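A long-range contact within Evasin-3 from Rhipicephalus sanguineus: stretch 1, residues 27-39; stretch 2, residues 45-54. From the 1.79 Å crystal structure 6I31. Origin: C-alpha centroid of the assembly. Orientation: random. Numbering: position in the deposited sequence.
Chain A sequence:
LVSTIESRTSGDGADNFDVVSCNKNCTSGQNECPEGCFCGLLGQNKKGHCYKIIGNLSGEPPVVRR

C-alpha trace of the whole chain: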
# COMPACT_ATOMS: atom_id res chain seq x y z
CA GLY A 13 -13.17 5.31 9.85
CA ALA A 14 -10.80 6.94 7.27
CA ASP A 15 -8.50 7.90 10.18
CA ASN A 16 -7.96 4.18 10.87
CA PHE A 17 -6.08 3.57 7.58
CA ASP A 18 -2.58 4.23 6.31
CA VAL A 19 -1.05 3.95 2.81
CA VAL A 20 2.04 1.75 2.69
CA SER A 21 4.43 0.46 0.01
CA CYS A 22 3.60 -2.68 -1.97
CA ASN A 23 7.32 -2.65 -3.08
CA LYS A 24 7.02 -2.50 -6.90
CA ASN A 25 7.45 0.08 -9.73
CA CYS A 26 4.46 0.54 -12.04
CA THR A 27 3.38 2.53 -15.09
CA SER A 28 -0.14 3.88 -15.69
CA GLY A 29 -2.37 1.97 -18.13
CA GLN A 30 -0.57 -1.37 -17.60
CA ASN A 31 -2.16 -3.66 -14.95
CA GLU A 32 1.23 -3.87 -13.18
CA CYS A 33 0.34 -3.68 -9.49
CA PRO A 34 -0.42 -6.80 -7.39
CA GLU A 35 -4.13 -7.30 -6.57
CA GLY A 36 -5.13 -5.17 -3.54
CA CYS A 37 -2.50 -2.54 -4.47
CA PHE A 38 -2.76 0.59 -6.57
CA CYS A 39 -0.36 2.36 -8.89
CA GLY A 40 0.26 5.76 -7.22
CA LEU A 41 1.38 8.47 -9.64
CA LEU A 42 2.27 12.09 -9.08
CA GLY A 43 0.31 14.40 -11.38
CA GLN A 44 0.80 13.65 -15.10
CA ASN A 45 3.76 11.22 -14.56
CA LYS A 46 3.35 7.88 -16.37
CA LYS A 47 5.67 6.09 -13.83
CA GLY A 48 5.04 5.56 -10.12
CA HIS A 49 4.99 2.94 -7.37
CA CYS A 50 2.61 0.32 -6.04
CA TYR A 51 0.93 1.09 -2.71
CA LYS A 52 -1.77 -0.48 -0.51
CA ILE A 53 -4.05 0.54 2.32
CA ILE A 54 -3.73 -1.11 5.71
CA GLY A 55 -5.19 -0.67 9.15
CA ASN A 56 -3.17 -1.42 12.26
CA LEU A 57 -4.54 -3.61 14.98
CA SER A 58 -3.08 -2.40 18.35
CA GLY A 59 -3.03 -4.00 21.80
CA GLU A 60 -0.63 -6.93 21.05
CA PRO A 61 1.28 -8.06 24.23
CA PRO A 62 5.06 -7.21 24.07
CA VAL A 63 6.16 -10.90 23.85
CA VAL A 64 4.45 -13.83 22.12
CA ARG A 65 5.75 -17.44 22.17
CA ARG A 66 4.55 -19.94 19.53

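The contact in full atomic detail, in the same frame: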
# COMPACT_ATOMS: atom_id res chain seq x y z
N THR A 27 3.65 1.48 -14.11
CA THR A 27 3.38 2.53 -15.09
C THR A 27 1.88 2.53 -15.28
O THR A 27 1.28 1.45 -15.28
CB THR A 27 4.11 2.29 -16.41
OG1 THR A 27 3.57 1.11 -17.00
CG2 THR A 27 5.61 2.15 -16.23
N SER A 28 1.29 3.71 -15.46
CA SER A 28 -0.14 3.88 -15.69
C SER A 28 -0.57 3.15 -16.98
O SER A 28 0.21 3.09 -17.95
CB SER A 28 -0.46 5.36 -15.85
OG SER A 28 0.36 5.91 -16.87
N GLY A 29 -1.80 2.64 -16.97
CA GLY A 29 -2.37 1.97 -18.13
C GLY A 29 -2.12 0.48 -18.17
O GLY A 29 -2.97 -0.27 -18.66
N GLN A 30 -0.95 0.04 -17.67
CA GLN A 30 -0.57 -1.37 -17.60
C GLN A 30 -1.08 -1.92 -16.26
O GLN A 30 -0.92 -1.24 -15.25
CB GLN A 30 0.96 -1.53 -17.70
CG GLN A 30 1.58 -0.86 -18.93
CD GLN A 30 2.90 -1.47 -19.34
OE1 GLN A 30 2.98 -2.24 -20.30
NE2 GLN A 30 3.97 -1.12 -18.64
N ASN A 31 -1.70 -3.11 -16.24
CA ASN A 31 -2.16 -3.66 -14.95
C ASN A 31 -0.95 -4.30 -14.24
O ASN A 31 -0.84 -5.51 -14.14
CB ASN A 31 -3.33 -4.64 -15.14
CG ASN A 31 -4.68 -4.11 -14.69
OD1 ASN A 31 -4.89 -2.90 -14.51
ND2 ASN A 31 -5.64 -5.01 -14.51
N GLU A 32 -0.02 -3.44 -13.78
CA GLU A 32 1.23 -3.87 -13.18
C GLU A 32 1.24 -4.07 -11.67
O GLU A 32 2.15 -4.73 -11.16
CB GLU A 32 2.33 -2.90 -13.55
CG GLU A 32 3.38 -3.47 -14.48
CD GLU A 32 4.58 -2.55 -14.48
OE1 GLU A 32 4.49 -1.46 -15.10
OE2 GLU A 32 5.58 -2.89 -13.82
N CYS A 33 0.29 -3.51 -10.93
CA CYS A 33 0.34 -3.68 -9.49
C CYS A 33 -0.28 -4.98 -9.02
O CYS A 33 -1.27 -5.41 -9.61
CB CYS A 33 -0.26 -2.48 -8.77
SG CYS A 33 0.78 -1.00 -8.87
N PRO A 34 0.23 -5.59 -7.93
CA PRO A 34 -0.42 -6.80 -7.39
C PRO A 34 -1.84 -6.46 -6.95
O PRO A 34 -2.15 -5.32 -6.64
CB PRO A 34 0.44 -7.16 -6.18
CG PRO A 34 1.75 -6.49 -6.41
CD PRO A 34 1.39 -5.20 -7.09
N GLU A 35 -2.71 -7.46 -6.92
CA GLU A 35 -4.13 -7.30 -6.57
C GLU A 35 -4.21 -6.74 -5.14
O GLU A 35 -3.44 -7.16 -4.29
CB GLU A 35 -4.81 -8.69 -6.67
CG GLU A 35 -4.69 -9.32 -8.07
CD GLU A 35 -3.48 -10.19 -8.40
OE1 GLU A 35 -2.43 -10.11 -7.72
OE2 GLU A 35 -3.59 -10.97 -9.38
N GLY A 36 -5.07 -5.77 -4.88
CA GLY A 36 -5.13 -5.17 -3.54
C GLY A 36 -4.20 -3.98 -3.35
O GLY A 36 -4.18 -3.36 -2.27
N CYS A 37 -3.40 -3.69 -4.40
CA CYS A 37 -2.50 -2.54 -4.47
C CYS A 37 -2.96 -1.60 -5.57
O CYS A 37 -3.68 -2.02 -6.48
CB CYS A 37 -1.06 -2.98 -4.73
SG CYS A 37 -0.46 -4.17 -3.51
N PHE A 38 -2.46 -0.37 -5.53
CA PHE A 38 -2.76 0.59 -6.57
C PHE A 38 -1.48 1.21 -7.08
O PHE A 38 -0.52 1.37 -6.33
CB PHE A 38 -3.73 1.68 -6.07
CG PHE A 38 -3.27 2.59 -4.95
CD1 PHE A 38 -3.45 2.23 -3.61
CD2 PHE A 38 -2.66 3.81 -5.23
CE1 PHE A 38 -3.07 3.09 -2.58
CE2 PHE A 38 -2.28 4.67 -4.19
CZ PHE A 38 -2.53 4.33 -2.88
N CYS A 39 -1.49 1.63 -8.35
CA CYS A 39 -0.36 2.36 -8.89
C CYS A 39 -0.54 3.85 -8.56
O CYS A 39 -1.46 4.47 -9.06
CB CYS A 39 -0.23 2.15 -10.39
SG CYS A 39 1.23 2.95 -11.08
N ASN A 45 2.71 12.23 -14.39
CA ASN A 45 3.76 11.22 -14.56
C ASN A 45 3.17 9.89 -14.98
O ASN A 45 2.11 9.52 -14.47
CB ASN A 45 4.56 11.05 -13.24
CG ASN A 45 5.42 12.26 -12.97
OD1 ASN A 45 5.13 13.14 -12.16
ND2 ASN A 45 6.48 12.36 -13.69
N LYS A 46 3.81 9.21 -15.94
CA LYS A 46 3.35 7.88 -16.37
C LYS A 46 3.90 6.82 -15.41
O LYS A 46 3.35 5.72 -15.36
CB LYS A 46 3.82 7.53 -17.81
CG LYS A 46 3.13 8.32 -18.93
CD LYS A 46 3.70 7.91 -20.30
CE LYS A 46 3.10 8.69 -21.45
NZ LYS A 46 3.74 8.31 -22.74
N LYS A 47 5.02 7.09 -14.69
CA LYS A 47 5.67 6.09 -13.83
C LYS A 47 5.51 6.42 -12.35
O LYS A 47 5.63 7.59 -11.96
CB LYS A 47 7.15 5.95 -14.18
CG LYS A 47 7.40 5.40 -15.61
CD LYS A 47 8.90 5.23 -15.99
CE LYS A 47 9.50 6.51 -16.53
NZ LYS A 47 10.81 6.31 -17.24
N GLY A 48 5.24 5.40 -11.56
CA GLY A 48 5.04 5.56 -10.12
C GLY A 48 5.40 4.30 -9.36
O GLY A 48 6.29 3.54 -9.75
N HIS A 49 4.73 4.09 -8.23
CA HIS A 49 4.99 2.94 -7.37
C HIS A 49 3.70 2.33 -6.90
O HIS A 49 2.67 3.01 -6.85
CB HIS A 49 5.81 3.37 -6.15
CG HIS A 49 7.16 3.86 -6.53
ND1 HIS A 49 7.37 5.18 -6.83
CD2 HIS A 49 8.30 3.17 -6.75
CE1 HIS A 49 8.64 5.27 -7.18
NE2 HIS A 49 9.23 4.09 -7.12
N CYS A 50 3.74 1.05 -6.57
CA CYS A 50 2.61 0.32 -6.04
C CYS A 50 2.47 0.56 -4.56
O CYS A 50 3.45 0.47 -3.82
CB CYS A 50 2.72 -1.17 -6.35
SG CYS A 50 2.84 -1.53 -8.13
N TYR A 51 1.23 0.86 -4.13
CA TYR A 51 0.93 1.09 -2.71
C TYR A 51 -0.28 0.27 -2.32
O TYR A 51 -1.01 -0.17 -3.20
CB TYR A 51 0.64 2.56 -2.44
CG TYR A 51 1.76 3.48 -2.84
CD1 TYR A 51 2.93 3.57 -2.09
CD2 TYR A 51 1.66 4.26 -3.99
CE1 TYR A 51 3.99 4.40 -2.48
CE2 TYR A 51 2.70 5.11 -4.38
CZ TYR A 51 3.87 5.16 -3.63
OH TYR A 51 4.89 5.99 -4.02
N LYS A 52 -0.57 0.21 -1.03
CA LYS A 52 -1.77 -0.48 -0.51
C LYS A 52 -2.20 0.18 0.78
O LYS A 52 -1.43 0.90 1.42
CB LYS A 52 -1.54 -2.00 -0.33
CG LYS A 52 -0.46 -2.31 0.71
CD LYS A 52 -0.19 -3.83 0.85
CE LYS A 52 1.07 -4.01 1.69
NZ LYS A 52 1.50 -5.44 1.72
N ILE A 53 -3.46 -0.03 1.14
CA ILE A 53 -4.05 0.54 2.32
C ILE A 53 -4.13 -0.52 3.39
O ILE A 53 -4.65 -1.62 3.15
CB ILE A 53 -5.44 1.11 2.02
CG1 ILE A 53 -5.36 2.12 0.81
CG2 ILE A 53 -6.03 1.73 3.27
CD1 ILE A 53 -6.72 2.65 0.42
N ILE A 54 -3.64 -0.18 4.58
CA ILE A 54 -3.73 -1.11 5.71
C ILE A 54 -4.25 -0.37 6.91
O ILE A 54 -4.16 0.86 7.00
CB ILE A 54 -2.34 -1.83 5.99
CG1 ILE A 54 -1.20 -0.85 6.36
CG2 ILE A 54 -1.91 -2.72 4.80
CD1 ILE A 54 -1.05 -0.54 7.87

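Phe-38, Cys-50 and Tyr-51 cover the most surface in this contact, and they divide it between the two faces of an antiparallel pairing. Phe-38 and Tyr-51 form a hydrogen-bonded pair: Phe-38 N donates to Tyr-51 O at 2.8 Å and Tyr-51 N to Phe-38 O at 2.9 Å, both nearly straight. The two hydrogen bonds set the residues directly opposite each other, and as paired residues they have their side chains on the same face of the sheet. The Phe-38 side chain, with chi1 in the p well, brings its ring across the neighbouring strand, so that Tyr-51 CB lies over the ring face, 3.9 Å from the centroid and 23° off the normal. The contact is therefore a CH-pi interaction. The two aromatic rings meet obliquely, with centroids 5.8 Å apart and planes at 49°. A flat, broad phenyl group suits this place, since it also reaches along the strand to Ile-53, with Phe-38 CE1 4.2 Å from Ile-53 CG1.

Cys-50 lies on the other face, with Cys-39, its partner in a non-hydrogen-bonded pair. Here the strands draw close, CA of Cys-39 and CA of Cys-50 being 4.6 Å apart. Cys-50 does not join its sheet partner; its SG bonds Cys-33 SG at 2.3 Å, with chi3 at -90°, the favoured twist for a disulfide. The loop containing Cys-33, which makes no backbone hydrogen bond to the strand, is thus fastened to it covalently. Pro-34 packs nearby, its CD 4.1 Å from Cys-50 SG. Cys-50 CA also approaches Phe-38 O at 3.3 Å, a CA-H...O contact that supplements the backbone bonds.

At the far end, Ser-28 N donates to Lys-46 O at 2.9 Å, and the short serine side chain lets OG add a weak bond to Lys-46 O at 3.4 Å. The lysine's extended chain leads its charged end away from the contact.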